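Local coordinates for protein toll (Drosophila melanogaster, PDB 4LXR) that serves as the Toll-family receptor for cleaved Spätzle, activating signalling that sets dorsal-ventral polarity in the embryo and induces the antifungal peptide drosomycin, at residues Met112-Gln117 and Lys126-Thr131; Thr136-Asn141 and Leu154-Glu159; His164-Leu169 and Glu173-Gly178; His207-His212 and Ile223-Asn228. One frame throughout, in Å; residues are numbered along the deposited sequence.

Contact 1 of 4, residues Met112-Gln117 and Lys126-Thr131. With NAG (2-acetamido-2-deoxy-beta-D-glucopyranose), chain I.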
# COMPACT_ATOMS: atom_id res chain seq x y z
N MET A 112 -45.02 -21.18 7.26
CA MET A 112 -46.29 -20.68 6.72
C MET A 112 -46.03 -19.34 6.01
O MET A 112 -44.91 -18.80 6.07
CB MET A 112 -47.31 -20.48 7.84
CG MET A 112 -46.95 -19.32 8.79
SD MET A 112 -48.00 -19.18 10.27
CE MET A 112 -49.56 -18.56 9.56
N ASN A 113 -47.04 -18.81 5.34
CA ASN A 113 -47.01 -17.45 4.79
C ASN A 113 -47.27 -16.42 5.89
O ASN A 113 -47.99 -16.71 6.85
CB ASN A 113 -48.08 -17.29 3.69
CG ASN A 113 -47.79 -18.14 2.44
OD1 ASN A 113 -46.66 -18.15 1.94
ND2 ASN A 113 -48.81 -18.84 1.93
N ILE A 114 -46.70 -15.22 5.77
CA ILE A 114 -46.99 -14.16 6.74
C ILE A 114 -48.44 -13.67 6.63
O ILE A 114 -49.03 -13.69 5.54
CB ILE A 114 -45.96 -12.98 6.62
CG1 ILE A 114 -45.90 -12.13 7.89
CG2 ILE A 114 -46.23 -12.15 5.38
CD1 ILE A 114 -44.75 -11.09 7.89
N THR A 115 -49.03 -13.25 7.74
CA THR A 115 -50.40 -12.77 7.73
C THR A 115 -50.51 -11.42 8.43
O THR A 115 -49.65 -11.05 9.23
CB THR A 115 -51.39 -13.73 8.45
OG1 THR A 115 -51.14 -13.69 9.86
CG2 THR A 115 -51.28 -15.17 7.93
N ARG A 116 -51.60 -10.72 8.15
CA ARG A 116 -51.96 -9.50 8.85
C ARG A 116 -52.02 -9.72 10.37
O ARG A 116 -51.56 -8.88 11.15
CB ARG A 116 -53.30 -8.97 8.33
CG ARG A 116 -53.72 -7.67 8.98
CD ARG A 116 -55.21 -7.41 8.80
NE ARG A 116 -55.99 -8.23 9.72
CZ ARG A 116 -57.29 -8.51 9.58
NH1 ARG A 116 -57.90 -9.27 10.49
NH2 ARG A 116 -57.97 -8.03 8.55
N GLN A 117 -52.60 -10.83 10.81
CA GLN A 117 -52.61 -11.15 12.24
C GLN A 117 -51.22 -11.09 12.91
O GLN A 117 -51.09 -10.69 14.06
CB GLN A 117 -53.24 -12.53 12.48
CG GLN A 117 -53.37 -12.88 13.96
CD GLN A 117 -54.09 -14.20 14.19
OE1 GLN A 117 -54.78 -14.37 15.19
NE2 GLN A 117 -53.93 -15.13 13.25
N LYS A 126 -42.38 2.15 13.59
CA LYS A 126 -41.93 3.13 12.60
C LYS A 126 -41.20 2.43 11.48
O LYS A 126 -41.07 2.95 10.38
CB LYS A 126 -41.04 4.21 13.24
CG LYS A 126 -41.84 5.34 13.87
CD LYS A 126 -41.40 5.59 15.30
CE LYS A 126 -42.17 6.76 15.91
NZ LYS A 126 -42.23 6.68 17.41
N ARG A 127 -40.71 1.24 11.77
CA ARG A 127 -39.85 0.58 10.81
C ARG A 127 -40.10 -0.91 10.84
O ARG A 127 -40.14 -1.51 11.90
CB ARG A 127 -38.37 0.90 11.12
CG ARG A 127 -37.40 0.25 10.11
CD ARG A 127 -36.00 0.87 10.07
NE ARG A 127 -35.27 0.38 8.90
CZ ARG A 127 -34.03 0.74 8.55
NH1 ARG A 127 -33.36 1.62 9.29
NH2 ARG A 127 -33.48 0.22 7.46
N PHE A 128 -40.25 -1.51 9.68
CA PHE A 128 -40.52 -2.94 9.63
C PHE A 128 -39.78 -3.52 8.45
O PHE A 128 -39.80 -2.93 7.38
CB PHE A 128 -42.04 -3.20 9.52
CG PHE A 128 -42.39 -4.63 9.20
CD1 PHE A 128 -42.19 -5.64 10.14
CD2 PHE A 128 -42.96 -4.96 7.96
CE1 PHE A 128 -42.54 -6.97 9.85
CE2 PHE A 128 -43.32 -6.29 7.66
CZ PHE A 128 -43.10 -7.30 8.60
N ARG A 129 -39.14 -4.67 8.65
CA ARG A 129 -38.49 -5.37 7.55
C ARG A 129 -38.86 -6.84 7.57
O ARG A 129 -38.79 -7.49 8.61
CB ARG A 129 -36.96 -5.24 7.60
CG ARG A 129 -36.27 -6.29 6.70
CD ARG A 129 -34.86 -5.85 6.21
NE ARG A 129 -33.83 -5.94 7.24
CZ ARG A 129 -33.14 -7.04 7.57
NH1 ARG A 129 -33.38 -8.22 6.98
NH2 ARG A 129 -32.20 -6.96 8.51
N PHE A 130 -39.24 -7.37 6.41
CA PHE A 130 -39.50 -8.80 6.29
C PHE A 130 -38.64 -9.34 5.16
O PHE A 130 -38.68 -8.84 4.03
CB PHE A 130 -40.99 -9.05 5.97
CG PHE A 130 -41.33 -10.50 5.78
CD1 PHE A 130 -41.02 -11.44 6.77
CD2 PHE A 130 -41.97 -10.93 4.63
CE1 PHE A 130 -41.33 -12.79 6.61
CE2 PHE A 130 -42.29 -12.29 4.45
CZ PHE A 130 -41.97 -13.22 5.44
N THR A 131 -37.91 -10.41 5.45
CA THR A 131 -36.90 -10.88 4.50
C THR A 131 -36.88 -12.39 4.52
O THR A 131 -36.79 -13.00 5.60
CB THR A 131 -35.52 -10.33 4.89
OG1 THR A 131 -35.49 -8.91 4.67
CG2 THR A 131 -34.40 -10.99 4.09
C1 NAG I . -48.68 -19.10 0.51
C2 NAG I . -48.62 -20.63 0.61
C3 NAG I . -48.75 -21.28 -0.77
C4 NAG I . -49.91 -20.70 -1.57
C5 NAG I . -49.85 -19.18 -1.58
C6 NAG I . -51.03 -18.55 -2.29
C7 NAG I . -47.31 -21.72 2.38
C8 NAG I . -48.62 -22.11 3.00
N2 NAG I . -47.38 -21.03 1.24
O3 NAG I . -48.93 -22.68 -0.62
O4 NAG I . -49.86 -21.16 -2.92
O5 NAG I . -49.85 -18.70 -0.23
O6 NAG I . -51.89 -17.86 -1.38
O7 NAG I . -46.23 -22.03 2.89

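Contact 2 of 4, residues Thr136-Asn141 and Leu154-Glu159. With NAG (2-acetamido-2-deoxy-beta-D-glucopyranose), chain I.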
# COMPACT_ATOMS: atom_id res chain seq x y z
N THR A 136 -42.74 -17.88 -1.12
CA THR A 136 -43.71 -17.39 -0.16
C THR A 136 -44.65 -16.38 -0.82
O THR A 136 -44.39 -15.88 -1.93
CB THR A 136 -42.99 -16.72 1.05
OG1 THR A 136 -43.82 -16.77 2.21
CG2 THR A 136 -42.63 -15.27 0.74
N HIS A 137 -45.75 -16.08 -0.15
CA HIS A 137 -46.71 -15.11 -0.68
C HIS A 137 -47.03 -14.11 0.39
O HIS A 137 -47.41 -14.49 1.50
CB HIS A 137 -48.02 -15.79 -1.10
CG HIS A 137 -49.03 -14.83 -1.64
ND1 HIS A 137 -50.14 -14.42 -0.93
CD2 HIS A 137 -49.08 -14.16 -2.82
CE1 HIS A 137 -50.84 -13.57 -1.66
NE2 HIS A 137 -50.22 -13.39 -2.81
N ILE A 138 -46.87 -12.83 0.07
CA ILE A 138 -47.28 -11.78 1.01
C ILE A 138 -48.69 -11.28 0.68
O ILE A 138 -48.93 -10.80 -0.43
CB ILE A 138 -46.28 -10.63 1.00
CG1 ILE A 138 -44.89 -11.15 1.41
CG2 ILE A 138 -46.73 -9.49 1.93
CD1 ILE A 138 -43.85 -10.14 1.21
N PRO A 139 -49.65 -11.42 1.63
CA PRO A 139 -51.03 -10.99 1.35
C PRO A 139 -51.09 -9.48 1.45
O PRO A 139 -50.46 -8.88 2.32
CB PRO A 139 -51.84 -11.62 2.49
CG PRO A 139 -50.89 -11.70 3.62
CD PRO A 139 -49.52 -11.99 2.98
N ALA A 140 -51.86 -8.86 0.56
CA ALA A 140 -51.83 -7.42 0.41
C ALA A 140 -52.52 -6.66 1.54
O ALA A 140 -52.43 -5.44 1.60
CB ALA A 140 -52.39 -7.03 -0.94
N ASN A 141 -53.19 -7.37 2.44
CA ASN A 141 -53.65 -6.73 3.67
C ASN A 141 -52.64 -6.79 4.83
O ASN A 141 -52.98 -6.42 5.96
CB ASN A 141 -55.02 -7.28 4.11
CG ASN A 141 -54.93 -8.65 4.72
OD1 ASN A 141 -53.93 -9.39 4.54
ND2 ASN A 141 -55.97 -9.03 5.45
N LEU A 154 -39.33 -4.99 2.18
CA LEU A 154 -39.89 -6.31 1.96
C LEU A 154 -39.01 -6.95 0.95
O LEU A 154 -38.73 -6.39 -0.11
CB LEU A 154 -41.34 -6.25 1.41
CG LEU A 154 -42.38 -5.65 2.34
CD1 LEU A 154 -43.74 -5.54 1.62
CD2 LEU A 154 -42.51 -6.51 3.57
N ARG A 155 -38.59 -8.16 1.26
CA ARG A 155 -37.75 -8.89 0.35
C ARG A 155 -38.19 -10.33 0.34
O ARG A 155 -37.89 -11.08 1.27
CB ARG A 155 -36.28 -8.82 0.77
CG ARG A 155 -35.38 -9.39 -0.31
CD ARG A 155 -33.94 -9.28 -0.03
NE ARG A 155 -33.36 -7.94 -0.05
CZ ARG A 155 -32.05 -7.76 -0.24
NH1 ARG A 155 -31.30 -8.83 -0.44
NH2 ARG A 155 -31.48 -6.56 -0.23
N ALA A 156 -38.91 -10.74 -0.70
CA ALA A 156 -39.47 -12.07 -0.73
C ALA A 156 -39.76 -12.59 -2.14
O ALA A 156 -40.79 -13.25 -2.36
CB ALA A 156 -40.74 -12.09 0.11
N ASN A 157 -38.86 -12.31 -3.08
CA ASN A 157 -39.06 -12.63 -4.50
C ASN A 157 -40.44 -12.20 -5.01
O ASN A 157 -41.10 -12.94 -5.74
CB ASN A 157 -38.79 -14.12 -4.79
CG ASN A 157 -37.28 -14.44 -4.76
OD1 ASN A 157 -36.59 -14.21 -5.74
ND2 ASN A 157 -36.77 -14.88 -3.60
N ILE A 158 -40.84 -10.99 -4.61
CA ILE A 158 -42.16 -10.48 -4.92
C ILE A 158 -42.31 -10.14 -6.40
O ILE A 158 -41.61 -9.28 -6.93
CB ILE A 158 -42.50 -9.28 -4.06
CG1 ILE A 158 -42.35 -9.66 -2.59
CG2 ILE A 158 -43.95 -8.84 -4.36
CD1 ILE A 158 -42.36 -8.46 -1.63
N GLU A 159 -43.23 -10.85 -7.04
CA GLU A 159 -43.57 -10.64 -8.46
C GLU A 159 -44.50 -9.46 -8.70
O GLU A 159 -44.43 -8.82 -9.75
CB GLU A 159 -44.20 -11.93 -9.03
CG GLU A 159 -43.20 -13.10 -9.01
CD GLU A 159 -43.81 -14.46 -9.31
OE1 GLU A 159 -43.17 -15.25 -10.02
OE2 GLU A 159 -44.91 -14.75 -8.81
C1 NAG I . -48.68 -19.10 0.51
C2 NAG I . -48.62 -20.63 0.61
C3 NAG I . -48.75 -21.28 -0.77
C4 NAG I . -49.91 -20.70 -1.57
C5 NAG I . -49.85 -19.18 -1.58
C6 NAG I . -51.03 -18.55 -2.29
C7 NAG I . -47.31 -21.72 2.38
C8 NAG I . -48.62 -22.11 3.00
N2 NAG I . -47.38 -21.03 1.24
O3 NAG I . -48.93 -22.68 -0.62
O4 NAG I . -49.86 -21.16 -2.92
O5 NAG I . -49.85 -18.70 -0.23
O6 NAG I . -51.89 -17.86 -1.38
O7 NAG I . -46.23 -22.03 2.89
O HOH W 1 -41.13 -16.06 -3.05
O HOH W 2 -43.52 -13.53 -2.75

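Contact 3 of 4, residues His164-Leu169 and Glu173-Gly178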
# COMPACT_ATOMS: atom_id res chain seq x y z
N HIS A 164 -53.51 -2.22 -2.84
CA HIS A 164 -54.13 -2.00 -1.54
C HIS A 164 -53.19 -2.25 -0.35
O HIS A 164 -53.55 -1.96 0.79
CB HIS A 164 -55.51 -2.69 -1.40
CG HIS A 164 -55.47 -4.19 -1.24
ND1 HIS A 164 -55.71 -5.06 -2.30
CD2 HIS A 164 -55.31 -4.97 -0.15
CE1 HIS A 164 -55.66 -6.31 -1.86
NE2 HIS A 164 -55.42 -6.28 -0.56
N LEU A 165 -51.97 -2.72 -0.63
CA LEU A 165 -50.96 -2.92 0.40
C LEU A 165 -50.64 -1.57 1.01
O LEU A 165 -50.39 -1.47 2.22
CB LEU A 165 -49.69 -3.56 -0.17
CG LEU A 165 -48.52 -3.79 0.82
CD1 LEU A 165 -48.73 -5.03 1.73
CD2 LEU A 165 -47.23 -3.91 0.08
N PHE A 166 -50.70 -0.54 0.17
CA PHE A 166 -50.32 0.82 0.56
C PHE A 166 -51.43 1.68 1.17
O PHE A 166 -51.18 2.84 1.51
CB PHE A 166 -49.70 1.54 -0.65
CG PHE A 166 -48.58 0.76 -1.29
CD1 PHE A 166 -47.28 0.87 -0.81
CD2 PHE A 166 -48.83 -0.11 -2.34
CE1 PHE A 166 -46.25 0.14 -1.39
CE2 PHE A 166 -47.80 -0.84 -2.91
CZ PHE A 166 -46.49 -0.70 -2.43
N ASP A 167 -52.62 1.10 1.32
CA ASP A 167 -53.81 1.84 1.80
C ASP A 167 -53.56 2.67 3.07
O ASP A 167 -53.98 3.81 3.16
CB ASP A 167 -55.00 0.88 2.06
CG ASP A 167 -55.90 0.67 0.83
OD1 ASP A 167 -55.49 1.07 -0.28
OD2 ASP A 167 -57.01 0.10 0.97
N ASP A 168 -52.86 2.11 4.06
CA ASP A 168 -52.75 2.79 5.36
C ASP A 168 -51.35 3.38 5.66
O ASP A 168 -51.05 3.77 6.80
CB ASP A 168 -53.19 1.84 6.48
CG ASP A 168 -54.66 1.41 6.33
OD1 ASP A 168 -55.49 2.25 5.92
OD2 ASP A 168 -54.97 0.24 6.60
N LEU A 169 -50.51 3.46 4.63
CA LEU A 169 -49.11 3.86 4.84
C LEU A 169 -48.91 5.36 4.65
O LEU A 169 -48.07 5.80 3.87
CB LEU A 169 -48.21 3.06 3.91
CG LEU A 169 -48.47 1.55 3.99
CD1 LEU A 169 -47.49 0.78 3.12
CD2 LEU A 169 -48.40 1.07 5.44
N GLU A 173 -42.06 7.07 4.35
CA GLU A 173 -41.06 7.95 3.77
C GLU A 173 -40.02 7.22 2.93
O GLU A 173 -39.43 7.81 2.02
CB GLU A 173 -40.38 8.79 4.85
CG GLU A 173 -41.39 9.68 5.61
CD GLU A 173 -40.70 10.79 6.42
OE1 GLU A 173 -39.75 11.41 5.90
OE2 GLU A 173 -41.11 11.02 7.56
N SER A 174 -39.82 5.93 3.24
CA SER A 174 -38.88 5.11 2.49
C SER A 174 -39.44 3.74 2.19
O SER A 174 -40.00 3.09 3.07
CB SER A 174 -37.56 4.92 3.28
OG SER A 174 -37.19 6.15 3.88
N ILE A 175 -39.26 3.31 0.95
CA ILE A 175 -39.63 1.99 0.49
C ILE A 175 -38.36 1.33 0.02
O ILE A 175 -37.62 1.89 -0.79
CB ILE A 175 -40.59 2.05 -0.71
CG1 ILE A 175 -42.02 2.25 -0.23
CG2 ILE A 175 -40.48 0.77 -1.55
CD1 ILE A 175 -43.02 2.69 -1.35
N GLU A 176 -38.11 0.13 0.54
CA GLU A 176 -37.00 -0.65 0.09
C GLU A 176 -37.57 -1.96 -0.45
O GLU A 176 -37.87 -2.88 0.33
CB GLU A 176 -36.00 -0.90 1.24
CG GLU A 176 -34.81 -1.84 0.88
CD GLU A 176 -34.07 -1.38 -0.38
OE1 GLU A 176 -33.01 -0.71 -0.25
OE2 GLU A 176 -34.56 -1.66 -1.51
N PHE A 177 -37.77 -2.04 -1.76
CA PHE A 177 -38.25 -3.27 -2.41
C PHE A 177 -37.18 -3.86 -3.30
O PHE A 177 -37.47 -4.65 -4.19
CB PHE A 177 -39.51 -3.01 -3.26
CG PHE A 177 -40.74 -2.71 -2.45
CD1 PHE A 177 -40.77 -3.00 -1.08
CD2 PHE A 177 -41.87 -2.15 -3.05
CE1 PHE A 177 -41.92 -2.72 -0.31
CE2 PHE A 177 -43.03 -1.85 -2.28
CZ PHE A 177 -43.06 -2.17 -0.91
N GLY A 178 -35.93 -3.44 -3.06
CA GLY A 178 -34.81 -3.94 -3.83
C GLY A 178 -34.73 -5.46 -3.75
O GLY A 178 -35.06 -6.05 -2.72

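Contact 4 of 4, residues His207-His212 and Ile223-Asn228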
# COMPACT_ATOMS: atom_id res chain seq x y z
N HIS A 207 -38.98 -3.64 -16.74
CA HIS A 207 -38.63 -3.42 -18.14
C HIS A 207 -39.67 -2.59 -18.90
O HIS A 207 -39.64 -2.55 -20.12
CB HIS A 207 -38.52 -4.78 -18.84
CG HIS A 207 -37.56 -5.72 -18.18
ND1 HIS A 207 -37.56 -7.07 -18.41
CD2 HIS A 207 -36.55 -5.48 -17.30
CE1 HIS A 207 -36.59 -7.63 -17.71
NE2 HIS A 207 -35.97 -6.69 -17.02
N ASN A 208 -40.60 -1.95 -18.19
CA ASN A 208 -41.67 -1.23 -18.87
C ASN A 208 -42.10 0.04 -18.15
O ASN A 208 -43.27 0.37 -18.13
CB ASN A 208 -42.88 -2.15 -19.08
CG ASN A 208 -42.60 -3.30 -20.05
OD1 ASN A 208 -42.50 -4.46 -19.65
ND2 ASN A 208 -42.46 -2.97 -21.34
N LEU A 209 -41.15 0.75 -17.55
CA LEU A 209 -41.46 1.97 -16.84
C LEU A 209 -41.87 3.05 -17.83
O LEU A 209 -41.24 3.23 -18.87
CB LEU A 209 -40.25 2.44 -16.02
CG LEU A 209 -39.85 1.59 -14.82
CD1 LEU A 209 -38.56 2.16 -14.22
CD2 LEU A 209 -40.97 1.51 -13.76
N THR A 210 -42.98 3.72 -17.51
CA THR A 210 -43.47 4.85 -18.28
C THR A 210 -43.85 5.97 -17.31
O THR A 210 -43.96 5.76 -16.09
CB THR A 210 -44.70 4.49 -19.17
OG1 THR A 210 -45.72 3.88 -18.36
CG2 THR A 210 -44.32 3.53 -20.28
N LYS A 211 -44.06 7.16 -17.88
CA LYS A 211 -44.37 8.38 -17.13
C LYS A 211 -45.52 8.19 -16.14
O LYS A 211 -45.43 8.58 -14.98
CB LYS A 211 -44.65 9.50 -18.13
CG LYS A 211 -45.40 10.70 -17.60
CD LYS A 211 -45.59 11.72 -18.74
CE LYS A 211 -46.60 12.80 -18.37
NZ LYS A 211 -46.59 13.97 -19.31
N HIS A 212 -46.58 7.54 -16.59
CA HIS A 212 -47.75 7.31 -15.76
C HIS A 212 -47.46 6.52 -14.48
O HIS A 212 -48.21 6.61 -13.51
CB HIS A 212 -48.86 6.61 -16.56
CG HIS A 212 -50.16 6.49 -15.83
ND1 HIS A 212 -50.95 7.59 -15.52
CD2 HIS A 212 -50.82 5.41 -15.34
CE1 HIS A 212 -52.03 7.18 -14.88
NE2 HIS A 212 -51.98 5.86 -14.76
N ILE A 223 -35.04 8.03 -6.42
CA ILE A 223 -35.47 6.81 -7.08
C ILE A 223 -34.27 5.99 -7.57
O ILE A 223 -33.36 6.49 -8.26
CB ILE A 223 -36.45 7.05 -8.24
CG1 ILE A 223 -36.83 5.70 -8.87
CG2 ILE A 223 -35.88 7.99 -9.31
CD1 ILE A 223 -37.82 5.84 -9.98
N ASP A 224 -34.25 4.71 -7.20
CA ASP A 224 -33.12 3.88 -7.53
C ASP A 224 -33.62 2.65 -8.24
O ASP A 224 -34.27 1.82 -7.65
CB ASP A 224 -32.35 3.50 -6.27
CG ASP A 224 -31.07 2.73 -6.56
OD1 ASP A 224 -30.97 2.08 -7.63
OD2 ASP A 224 -30.16 2.75 -5.71
N ILE A 225 -33.28 2.55 -9.53
CA ILE A 225 -33.71 1.45 -10.35
C ILE A 225 -32.52 0.75 -11.00
O ILE A 225 -32.64 0.20 -12.09
CB ILE A 225 -34.73 1.90 -11.45
CG1 ILE A 225 -34.19 3.09 -12.26
CG2 ILE A 225 -36.07 2.26 -10.82
CD1 ILE A 225 -35.14 3.54 -13.40
N HIS A 226 -31.38 0.76 -10.31
CA HIS A 226 -30.22 0.04 -10.80
C HIS A 226 -30.47 -1.46 -10.91
O HIS A 226 -31.31 -2.01 -10.20
CB HIS A 226 -28.93 0.40 -10.03
CG HIS A 226 -28.73 -0.30 -8.71
ND1 HIS A 226 -29.03 0.29 -7.50
CD2 HIS A 226 -28.15 -1.48 -8.40
CE1 HIS A 226 -28.71 -0.52 -6.51
NE2 HIS A 226 -28.16 -1.61 -7.03
N ASP A 227 -29.79 -2.10 -11.87
CA ASP A 227 -29.90 -3.54 -12.12
C ASP A 227 -31.35 -4.02 -12.32
O ASP A 227 -31.83 -4.89 -11.59
CB ASP A 227 -29.21 -4.34 -11.00
CG ASP A 227 -29.29 -5.83 -11.24
OD1 ASP A 227 -29.18 -6.26 -12.41
OD2 ASP A 227 -29.49 -6.57 -10.25
N ASN A 228 -32.03 -3.45 -13.31
CA ASN A 228 -33.38 -3.88 -13.65
C ASN A 228 -33.46 -4.40 -15.06
O ASN A 228 -34.55 -4.50 -15.60
CB ASN A 228 -34.37 -2.72 -13.49
CG ASN A 228 -35.04 -2.74 -12.14
OD1 ASN A 228 -36.03 -3.43 -11.94
ND2 ASN A 228 -34.49 -1.99 -11.19

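Contact 1 of 4, residues Met112-Gln117 and Lys126-Thr131
I114 is the one residue of 112-117 that meets strand 127-131, and it does so through the rings of F128 and F130. Its side chain and that of F130 come from opposite directions. At the root of the branch, I114 CB lies 4.2 Å from F130 CZ. The short arm follows, with I114 CG2 4.1 Å from F130 CE2, so the far rim of the ring is touched first. The long arm has CG1 anti to the backbone N (chi1 -159°) and is extended again at chi2, which carries the terminal methyl in over the ring. I114 CD1 ends 3.9 Å from the centroid of the F130 ring, only 11° off its normal, and this near-vertical approach over the centre defines a CH-pi contact. The same methyl lies near the plane of the second ring, at its edge, with I114 CD1 4.2 Å from F128 CZ. One methyl group thus meets a face and an edge at once. No hydrogen bond crosses the contact, and all three residues are buried.

Next to I114, N113 faces away from the strand; its ND2 is joined covalently to NAG C1 at 1.4 Å, while its OD1 is hydrogen-bonded to H137 N and T136 OG1. On the strand itself, R127 binds both Spätzle chains, through G3 of one and T105 of the other. Apolar rings turned into the core, from a strand whose R127 is hydrogen-bonded to the ligand, are typical of the coiled leucine-rich-repeat solenoid of Toll-like receptors.

Contact 2 of 4, residues Thr136-Asn141 and Leu154-Glu159
T136 meets A156 in two ways, through a methyl pair and through water. T136 CG2 rests 3.8 Å from A156 CB, an approach set by the rotation that puts CG2 between the backbone N and the carbonyl carbon (chi1 -155°). Two waters join the same residues. Water 1 accepts from T136 N at 3.1 Å and lies close to A156 O. Water 2 sits between the two carbonyls, 2.6 Å from T136 O and 2.8 Å from A156 O. A156 O lies within hydrogen-bonding distance of both waters, though they have more acceptors in reach than protons to give, and no direct hydrogen bond spans the segments. H137 points away from 154-159, toward the sugar on N113: H137 CB is 3.5 Å from NAG O5.

The setting is a leucine-rich-repeat turn, where the chain leaves strand 151-155 and turns into the next loop of the solenoid. N180 of the next turn holds the bend, its side chain hydrogen-bonded to L154 O, A156 N and I158 N, as the asparagine of the repeat motif does.

I138 comes next and points toward 154-159. Its CD1 is shared between two partners, 3.8 Å from A156 CB and 3.6 Å from I158 CD1. The side chains of I138 and I158 cross at about a right angle, so they meet by terminal methyls and not along their lengths. I138 also packs on F130 of the preceding strand, while the neighbouring R155 forms a salt bridge to D55 of a Spätzle chain.

Contact 3 of 4, residues His164-Leu169 and Glu173-Gly178
F166, which meets I175 and F177, stands in a 3-10 segment that passes into a type I beta turn from F166 to L169, with L169 N 3.3 Å from F166 O. Opposite it, 174-176 is a strand, and F177 directly follows it. The backbones stay apart, no hydrogen bond joins the two segments, and the contact is made wholly by apolar side chains.

The two phenylalanines approach from opposite directions and meet rim to rim. F166 CZ lies 3.6 Å from F177 CE2, and each of these atoms is near the plane of the other ring, so neither ring presents a face to the other. I175 supports the pair twice: its CD1 reaches F166 CE1 at 4.1 Å, while its CG2 sits 3.5 Å above the centre of the F177 ring. On the outward side, E176 OE2 accepts a bond from G178 N at 2.7 Å (angle 147°), and E176 OE1 binds Y64 OH of a Spätzle chain.

F166 also packs on I189 and M193 of the following turn. A buried phenylalanine reaching from the convex side to the strand residues is typical of the phenylalanine spine of leucine-rich-repeat receptors.

Contact 4 of 4, residues His207-His212 and Ile223-Asn228
Two successive leucine-rich repeats meet where L209, on the return loop, touches I225, just past strand 222-224. The two side chains reach toward each other tip to tip, with L209 CD1 3.8 Å from I225 CD1. I225 can do this because its CG1 lies between the backbone N and the carbonyl carbon (chi1 52°), extended from there to the methyl; both residues are buried.

The bend after the strand is fixed by polar side chains of 223-228 itself. D224 OD1 accepts from H226 N at 3.0 Å in a nearly straight bond (170°), which makes an Asx turn. The same oxygen takes H226 ND1 at 2.6 Å, on the syn side and more bent (141°), so a single carboxylate oxygen holds both the backbone and the ring of H226 and limits how the ring can rotate. Further on, N228 ND2 lies 3.0 Å from I225 O, placed above the carbonyl plane and not on a lone pair. N228 also reaches backward, hydrogen-bonded to L206 N and L201 O, while N252 of the following turn binds I225 O and N228 N.

Strand 222-224 runs between parallel neighbours 198-200 and 246-248. W202, just beyond the former, lies nearly parallel to the H226 ring; on the outward side D224 OD2 binds Q62 N of a Spätzle chain.

How the contacts relate
From the N terminus, the four contacts open and close in series, none nesting or crossing. Contact 1 joins the loop after strand 102-106 to strand 127-131. Contact 2 ties the next loop to the residues just past strand 151-155, and contact 3 ties the loop after that to strand 174-176 and the residue following it. Adjacent strands connect these three: F130 O lies 2.9 Å from R155 N and L154 N 3.2 Å from E176 O, both probable hydrogen bonds. Contact 4 comes after strand 198-200 intervenes; its centre is about 17 Å from that of contact 3, and the two do not touch. Each contact ties a loop to the next strand or the residues just after it, in four turns of the solenoid.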